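Local coordinates for BAG family molecular chaperone regulator 1 (Arabidopsis thaliana, PDB 4HWC), which probably acts as a co-chaperone, its BAG domain binding the ATPase domain of HSP70/HSC70 chaperones in pathways such as programmed cell death and stress responses, at residues I53-D56 / A57-A60. Sequence-based numbering, arbitrary orientation.
Sequences IKLD and AIVA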
# COMPACT_ATOMS: atom_id res chain seq x y z
N ILE A 53 6.08 2.67 7.44
CA ILE A 53 6.76 3.15 8.63
C ILE A 53 6.11 2.52 9.87
O ILE A 53 6.81 2.05 10.76
CB ILE A 53 6.70 4.70 8.73
CG1 ILE A 53 7.46 5.33 7.56
CG2 ILE A 53 7.29 5.17 10.06
CD1 ILE A 53 7.27 6.85 7.43
N LYS A 54 4.78 2.50 9.91
CA LYS A 54 4.06 1.91 11.04
C LYS A 54 4.43 0.43 11.20
O LYS A 54 4.55 -0.07 12.31
CB LYS A 54 2.55 2.03 10.85
CG LYS A 54 1.98 3.44 11.05
CD LYS A 54 0.48 3.45 10.81
CE LYS A 54 -0.09 4.86 10.85
NZ LYS A 54 0.51 5.73 9.80
N LEU A 55 4.60 -0.26 10.08
CA LEU A 55 4.96 -1.67 10.10
C LEU A 55 6.45 -2.00 10.26
O LEU A 55 6.81 -3.17 10.39
CB LEU A 55 4.71 -2.31 8.73
CG LEU A 55 3.24 -2.46 8.30
CD1 LEU A 55 3.17 -2.81 6.81
CD2 LEU A 55 2.56 -3.54 9.14
N ASP A 56 7.30 -0.99 10.23
CA ASP A 56 8.74 -1.19 10.35
C ASP A 56 9.04 -1.02 11.84
O ASP A 56 10.20 -0.84 12.23
CB ASP A 56 9.56 -0.18 9.53
CG ASP A 56 11.06 -0.46 9.54
OD1 ASP A 56 11.46 -1.59 9.19
OD2 ASP A 56 11.83 0.45 9.89
N ALA A 57 8.00 -1.09 12.67
CA ALA A 57 8.17 -0.93 14.11
C ALA A 57 7.29 -1.86 14.97
O ALA A 57 7.28 -1.73 16.20
CB ALA A 57 7.92 0.52 14.50
N ILE A 58 6.56 -2.77 14.34
CA ILE A 58 5.71 -3.69 15.10
C ILE A 58 6.50 -4.96 15.39
O ILE A 58 6.86 -5.69 14.47
CB ILE A 58 4.44 -4.06 14.31
CG1 ILE A 58 3.60 -2.81 14.07
CG2 ILE A 58 3.65 -5.11 15.08
CD1 ILE A 58 2.30 -3.08 13.31
N VAL A 59 6.77 -5.23 16.67
CA VAL A 59 7.51 -6.43 17.03
C VAL A 59 6.58 -7.59 17.31
O VAL A 59 5.59 -7.46 18.03
CB VAL A 59 8.39 -6.20 18.28
CG1 VAL A 59 9.19 -7.46 18.58
CG2 VAL A 59 9.33 -5.04 18.05
N ALA A 60 6.90 -8.74 16.71
CA ALA A 60 6.10 -9.93 16.89
C ALA A 60 6.99 -11.16 16.87
O ALA A 60 8.20 -11.06 16.63
CB ALA A 60 5.06 -10.03 15.77
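I58 sits just past the C-terminal end of helix 38-55, its longer branch lying against the carbonyl oxygen of K54 and the tip of L55. CG1 rests 3.4 Å from K54 O, and CD1 continues past that oxygen to meet CD2 of L55 at 4.2 Å. With CG1 anti to the carbonyl carbon (chi1 -62°) and the branch extended beyond it (chi2 -179°), the terminal methyl reaches the leucine while CG2 lies beside the carbonyl carbon. The helical pattern fades here: D56 N still donates a hydrogen bond to I53 O at 3.1 Å, three residues back, but A57 N stays 3.6 Å from K54 O without a hydrogen bond to it. From I58 the chain is extended and runs away from the helix end. The outer side is looser: D56 and A57 are exposed, and A57 is poorly ordered; D56 reaches A57 through CB, which lies 3.6 Å from A57 N. On the inner side L55 is buried, and its carbonyl oxygen accepts a hydrogen bond from NH1 of R68. This surface turn joins helices 38-55 and 62-88 of the three-helix BAG domain: L55 and I58 both pack on I12 of helix 5-31, while L55 also touches Q71 and V72, and I58 touches R68, on helix 62-88.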